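Local atomic coordinates of uncharacterized protein (Pyrococcus abyssi, PDB entry 5IFF), a protein that is a restriction DNA glycosylase, R.PabI, that binds double-stranded DNA and probably excises adenine from its recognition sequence. Residues S6-I12 with L78-I84; I90-L94 with L213-I217. The protein carries 2 engineered substitutions. All blocks are in the same frame, centred on the assembly; numbering follows the deposited sequence.

Interaction 1 of 2, residues S6-I12 with L78-I84; sequences SFENGKI and LAHEHGI
Phe7 and His82 lie flat on one another, a face-to-face stack in which the ring centroids are 3.6 Å apart and the planes differ by only 5°. The imidazole sits over the middle of the benzene ring, and the pair is an example of a stack in which one partner is held by a hydrogen bond. His82 ND1 donates to Leu78 O at 3.2 Å, with the carbonyl oxygen close to the imidazole plane; the backbone N of His82 reaches that same oxygen on the other side of the carbonyl plane. Two bonds thus grip the oxygen, and the one from ND1 is likely to limit rotation of the ring. On the hairpin side, Phe7 turns CG away from its own backbone N (chi1 174°), which brings the phenyl ring over the face of the imidazole. Ile84 comes in at the phenyl edge, its CD1 3.9 Å from Phe7 CE1, while the same methyl also lies 3.4 Å from Gly10 O. Deeper in, Ile12 crosses Leu78 at a slant, with Ile12 CD1 against Leu78 CB at 3.7 Å and Ile12 CG1 against the methyl of Ala79. Replacing Phe7 by an alanine would probably leave one face of His82 without its stacking partner and Ile84 CD1 without the ring edge beside it. Farther back, Ala79 touches Met191 and Ile84 touches Val188, both of helix 188-201. The contact joins a beta hairpin, whose two-residue loop Asn9-Gly10 forms a type I' turn, to a Schellman motif ending helix 72-81.

Interaction 2 of 2, residues I90-L94 with L213-I217; sequences IYELL and LRSII
Leu213 O is gripped by two backbone amides that follow it in the chain, Ile217 N at 3.2 Å and, more weakly, Ile216 N, and this last turn presents Leu213, Ile216 and Ile217 to Ile90 and Leu94. The meeting itself is made of aliphatic branches and one ring edge. Leu94 and Leu213 run antiparallel alongside one another, Leu94 CD2 lying 3.9 Å from Leu213 CB. Ile90 divides its two branches between neighbours: CD1 meets Ile216 CD1 at 3.6 Å, whereas CG2 packs on Ile217 CG1. The packing of helix 87-99 against the C-terminal helix 203-216 is a worked case of apolar helix-helix packing, in which residues one turn apart, Ile90 and Leu94, face one side of the partner helix. Ile216 reaches Ile90 because its CG1 is placed near +60° (chi1 69°), flanked by both backbone neighbours, a less common placement for a helical isoleucine. At the outer end, Ile217 and Leu94 come tip to tip, CD1 to CD1 at 3.8 Å, and Ile217 CD1 also lies in the plane of the Tyr91 ring, 4.0 Å from Tyr91 CE1 at its edge. Toward the interior, Leu93 offers CB to Leu213 CD1 and continues onto Leu195 and Lys196 of helix 188-201, while Ile216 also rests on Val76 of helix 72-81.

Helix 72-81 joins the two contacts: its end receives the hairpin in interaction 1, and helix 87-99, next along the chain, supplies one side of interaction 2. Their centres are 16 Å apart, yet they pack together through His80: its ND1, hydrogen-bonded to Leu85 O, lies 3.4 Å from Ile90 CD1, and its CD2 lies 3.8 Å from Ile216 O. Helix 188-201 lies against one segment of each, touching Ala79 and Ile84 in interaction 1 and Leu93 in interaction 2. The bound DNA is about 19 Å and 23 Å from their nearest atoms. The side chain of Ile12 is about 9 Å from that of Ile60, an adenine-binding residue, though this chain holds no adenine.

Interaction 1 of 2, residues S6-I12 with L78-I84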
loop_
_atom_site.group_PDB
_atom_site.type_symbol
_atom_site.label_atom_id
_atom_site.label_comp_id
_atom_site.label_asym_id
_atom_site.label_seq_id
_atom_site.Cartn_x
_atom_site.Cartn_y
_atom_site.Cartn_z
ATOM N N SER A 6 -3.026 -30.135 -0.394
ATOM C CA SER A 6 -3.801 -31.186 0.265
ATOM C C SER A 6 -3.199 -32.557 -0.028
ATOM O O SER A 6 -2.340 -32.679 -0.897
ATOM C CB SER A 6 -5.260 -31.127 -0.188
ATOM O OG SER A 6 -5.319 -31.365 -1.591
ATOM N N PHE A 7 -3.619 -33.564 0.744
ATOM C CA PHE A 7 -3.341 -34.950 0.411
ATOM C C PHE A 7 -4.576 -35.555 -0.251
ATOM O O PHE A 7 -5.650 -35.542 0.343
ATOM C CB PHE A 7 -2.933 -35.763 1.659
ATOM C CG PHE A 7 -2.770 -37.244 1.382
ATOM C CD1 PHE A 7 -1.597 -37.728 0.804
ATOM C CD2 PHE A 7 -3.803 -38.135 1.658
ATOM C CE1 PHE A 7 -1.448 -39.070 0.522
ATOM C CE2 PHE A 7 -3.669 -39.494 1.380
ATOM C CZ PHE A 7 -2.494 -39.964 0.803
ATOM N N GLU A 8 -4.415 -36.072 -1.477
ATOM C CA GLU A 8 -5.492 -36.740 -2.225
ATOM C C GLU A 8 -5.000 -37.944 -3.021
ATOM O O GLU A 8 -4.016 -37.835 -3.769
ATOM C CB GLU A 8 -6.151 -35.779 -3.226
ATOM C CG GLU A 8 -6.852 -34.639 -2.606
ATOM C CD GLU A 8 -7.139 -33.536 -3.595
ATOM O OE1 GLU A 8 -7.304 -33.799 -4.814
ATOM O OE2 GLU A 8 -7.214 -32.390 -3.130
ATOM N N ASN A 9 -5.692 -39.068 -2.870
ATOM C CA ASN A 9 -5.447 -40.255 -3.686
ATOM C C ASN A 9 -3.966 -40.595 -3.759
ATOM O O ASN A 9 -3.404 -40.741 -4.841
ATOM C CB ASN A 9 -6.010 -40.044 -5.094
ATOM C CG ASN A 9 -7.463 -39.577 -5.074
ATOM O OD1 ASN A 9 -7.795 -38.513 -5.616
ATOM N ND2 ASN A 9 -8.340 -40.372 -4.441
ATOM N N GLY A 10 -3.317 -40.649 -2.599
ATOM C CA GLY A 10 -1.925 -41.056 -2.531
ATOM C C GLY A 10 -0.889 -40.035 -2.960
ATOM O O GLY A 10 0.289 -40.367 -3.067
ATOM N N LYS A 11 -1.294 -38.784 -3.207
ATOM C CA LYS A 11 -0.368 -37.757 -3.712
ATOM C C LYS A 11 -0.541 -36.445 -2.970
ATOM O O LYS A 11 -1.632 -36.131 -2.502
ATOM C CB LYS A 11 -0.594 -37.457 -5.217
ATOM C CG LYS A 11 -0.651 -38.710 -6.071
ATOM C CD LYS A 11 -0.831 -38.351 -7.543
ATOM C CE LYS A 11 -1.027 -39.687 -8.353
ATOM N NZ LYS A 11 -1.758 -39.418 -9.637
ATOM N N ILE A 12 0.527 -35.670 -2.901
ATOM C CA ILE A 12 0.389 -34.299 -2.402
ATOM C C ILE A 12 -0.074 -33.464 -3.607
ATOM O O ILE A 12 0.526 -33.545 -4.674
ATOM C CB ILE A 12 1.699 -33.750 -1.836
ATOM C CG1 ILE A 12 2.168 -34.602 -0.638
ATOM C CG2 ILE A 12 1.575 -32.243 -1.483
ATOM C CD1 ILE A 12 1.050 -34.937 0.338
ATOM N N LEU A 78 2.785 -33.300 5.217
ATOM C CA LEU A 78 1.759 -34.227 4.684
ATOM C C LEU A 78 2.427 -35.382 3.944
ATOM O O LEU A 78 1.999 -36.533 4.093
ATOM C CB LEU A 78 0.778 -33.518 3.733
ATOM C CG LEU A 78 -0.296 -32.622 4.346
ATOM C CD1 LEU A 78 -1.115 -31.980 3.199
ATOM C CD2 LEU A 78 -1.178 -33.371 5.374
ATOM N N ALA A 79 3.482 -35.081 3.169
ATOM C CA ALA A 79 4.180 -36.155 2.435
ATOM C C ALA A 79 4.780 -37.200 3.390
ATOM O O ALA A 79 4.765 -38.414 3.144
ATOM C CB ALA A 79 5.274 -35.555 1.552
ATOM N N HIS A 80 5.378 -36.713 4.472
ATOM C CA HIS A 80 5.959 -37.648 5.437
ATOM C C HIS A 80 4.886 -38.389 6.227
ATOM O O HIS A 80 4.983 -39.606 6.414
ATOM C CB HIS A 80 6.922 -36.902 6.381
ATOM C CG HIS A 80 7.567 -37.807 7.369
ATOM N ND1 HIS A 80 8.375 -38.868 7.000
ATOM C CD2 HIS A 80 7.435 -37.890 8.721
ATOM C CE1 HIS A 80 8.765 -39.522 8.087
ATOM N NE2 HIS A 80 8.203 -38.942 9.137
ATOM N N GLU A 81 3.826 -37.701 6.658
ATOM C CA GLU A 81 2.715 -38.392 7.322
ATOM C C GLU A 81 2.234 -39.619 6.515
ATOM O O GLU A 81 1.895 -40.653 7.088
ATOM C CB GLU A 81 1.520 -37.473 7.539
ATOM C CG GLU A 81 1.694 -36.323 8.509
ATOM C CD GLU A 81 0.441 -35.441 8.564
ATOM O OE1 GLU A 81 -0.691 -35.992 8.403
ATOM O OE2 GLU A 81 0.594 -34.209 8.751
ATOM N N HIS A 82 2.216 -39.494 5.192
ATOM C CA HIS A 82 1.582 -40.475 4.325
ATOM C C HIS A 82 2.585 -41.373 3.630
ATOM O O HIS A 82 2.224 -42.068 2.712
ATOM C CB HIS A 82 0.668 -39.761 3.278
ATOM C CG HIS A 82 -0.609 -39.292 3.887
ATOM N ND1 HIS A 82 -0.796 -37.994 4.314
ATOM C CD2 HIS A 82 -1.684 -39.984 4.325
ATOM C CE1 HIS A 82 -1.971 -37.894 4.914
ATOM N NE2 HIS A 82 -2.523 -39.092 4.939
ATOM N N GLY A 83 3.852 -41.306 4.036
ATOM C CA GLY A 83 4.834 -42.246 3.523
ATOM C C GLY A 83 5.303 -41.931 2.110
ATOM O O GLY A 83 5.985 -42.729 1.491
ATOM N N ILE A 84 4.969 -40.737 1.614
ATOM C CA ILE A 84 5.474 -40.289 0.330
ATOM C C ILE A 84 6.942 -39.885 0.475
ATOM O O ILE A 84 7.799 -40.289 -0.318
ATOM C CB ILE A 84 4.614 -39.129 -0.215
ATOM C CG1 ILE A 84 3.221 -39.679 -0.621
ATOM C CG2 ILE A 84 5.257 -38.492 -1.454
ATOM C CD1 ILE A 84 2.160 -38.521 -0.866
#

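Interaction 2 of 2, residues I90-L94 with L213-I217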
loop_
_atom_site.group_PDB
_atom_site.type_symbol
_atom_site.label_atom_id
_atom_site.label_comp_id
_atom_site.label_asym_id
_atom_site.label_seq_id
_atom_site.Cartn_x
_atom_site.Cartn_y
_atom_site.Cartn_z
ATOM N N ILE A 90 14.353 -38.263 4.487
ATOM C CA ILE A 90 14.636 -37.140 5.397
ATOM C C ILE A 90 16.081 -37.251 5.901
ATOM O O ILE A 90 16.804 -36.239 5.955
ATOM C CB ILE A 90 13.623 -37.076 6.581
ATOM C CG1 ILE A 90 12.265 -36.613 6.041
ATOM C CG2 ILE A 90 14.004 -36.001 7.604
ATOM C CD1 ILE A 90 11.145 -36.852 7.042
ATOM N N TYR A 91 16.520 -38.473 6.221
ATOM C CA TYR A 91 17.908 -38.640 6.687
ATOM C C TYR A 91 18.916 -38.197 5.629
ATOM O O TYR A 91 19.978 -37.643 5.951
ATOM C CB TYR A 91 18.210 -40.095 7.063
ATOM C CG TYR A 91 17.298 -40.690 8.090
ATOM C CD1 TYR A 91 16.670 -39.895 9.069
ATOM C CD2 TYR A 91 17.062 -42.070 8.087
ATOM C CE1 TYR A 91 15.821 -40.525 10.045
ATOM C CE2 TYR A 91 16.250 -42.667 9.007
ATOM C CZ TYR A 91 15.622 -41.888 9.973
ATOM O OH TYR A 91 14.797 -42.566 10.848
ATOM N N GLU A 92 18.611 -38.516 4.356
ATOM C CA GLU A 92 19.462 -38.076 3.242
ATOM C C GLU A 92 19.498 -36.539 3.113
ATOM O O GLU A 92 20.512 -35.947 2.815
ATOM C CB GLU A 92 18.966 -38.670 1.913
ATOM C CG GLU A 92 19.233 -40.166 1.763
ATOM C CD GLU A 92 20.715 -40.500 1.670
ATOM O OE1 GLU A 92 21.398 -39.984 0.759
ATOM O OE2 GLU A 92 21.199 -41.280 2.514
ATOM N N LEU A 93 18.383 -35.903 3.340
ATOM C CA LEU A 93 18.386 -34.452 3.291
ATOM C C LEU A 93 19.168 -33.848 4.480
ATOM O O LEU A 93 19.861 -32.836 4.327
ATOM C CB LEU A 93 16.963 -33.928 3.281
ATOM C CG LEU A 93 16.260 -34.146 1.948
ATOM C CD1 LEU A 93 14.758 -34.048 2.135
ATOM C CD2 LEU A 93 16.810 -33.110 0.980
ATOM N N LEU A 94 19.019 -34.443 5.661
ATOM C CA LEU A 94 19.796 -33.957 6.834
ATOM C C LEU A 94 21.300 -34.128 6.599
ATOM O O LEU A 94 22.119 -33.241 6.982
ATOM C CB LEU A 94 19.347 -34.671 8.116
ATOM C CG LEU A 94 17.921 -34.319 8.592
ATOM C CD1 LEU A 94 17.569 -35.222 9.798
ATOM C CD2 LEU A 94 17.804 -32.865 8.941
ATOM N N LEU A 213 12.855 -30.293 9.610
ATOM C CA LEU A 213 12.952 -31.725 9.321
ATOM C C LEU A 213 13.166 -32.530 10.588
ATOM O O LEU A 213 12.503 -33.528 10.802
ATOM C CB LEU A 213 14.087 -32.021 8.333
ATOM C CG LEU A 213 13.865 -31.419 6.936
ATOM C CD1 LEU A 213 15.102 -31.618 6.077
ATOM C CD2 LEU A 213 12.592 -32.067 6.265
ATOM N N ARG A 214 14.077 -32.088 11.463
ATOM C CA ARG A 214 14.236 -32.774 12.730
ATOM C C ARG A 214 12.920 -32.876 13.488
ATOM O O ARG A 214 12.676 -33.874 14.154
ATOM C CB ARG A 214 15.308 -32.100 13.636
ATOM C CG ARG A 214 16.707 -32.351 13.115
ATOM C CD ARG A 214 17.719 -31.518 13.885
ATOM N NE ARG A 214 19.095 -31.645 13.408
ATOM C CZ ARG A 214 20.072 -30.796 13.751
ATOM N NH1 ARG A 214 19.820 -29.721 14.530
ATOM N NH2 ARG A 214 21.294 -31.008 13.296
ATOM N N SER A 215 12.062 -31.868 13.366
ATOM C CA SER A 215 10.838 -31.840 14.164
ATOM C C SER A 215 9.793 -32.781 13.583
ATOM O O SER A 215 8.942 -33.274 14.321
ATOM C CB SER A 215 10.253 -30.426 14.226
ATOM O OG SER A 215 9.618 -30.073 13.002
ATOM N N ILE A 216 9.826 -33.006 12.271
ATOM C CA ILE A 216 8.812 -33.923 11.739
ATOM C C ILE A 216 9.204 -35.414 11.948
ATOM O O ILE A 216 8.344 -36.253 12.014
ATOM C CB ILE A 216 8.507 -33.675 10.265
ATOM C CG1 ILE A 216 9.673 -34.061 9.396
ATOM C CG2 ILE A 216 8.077 -32.215 9.999
ATOM C CD1 ILE A 216 9.365 -33.803 7.881
ATOM N N ILE A 217 10.488 -35.726 12.037
ATOM C CA ILE A 217 10.925 -37.032 12.518
ATOM C C ILE A 217 10.363 -37.307 13.934
ATOM O O ILE A 217 9.878 -38.402 14.222
ATOM C CB ILE A 217 12.460 -37.118 12.624
ATOM C CG1 ILE A 217 13.123 -37.117 11.264
ATOM C CG2 ILE A 217 12.894 -38.400 13.370
ATOM C CD1 ILE A 217 14.625 -37.010 11.464
#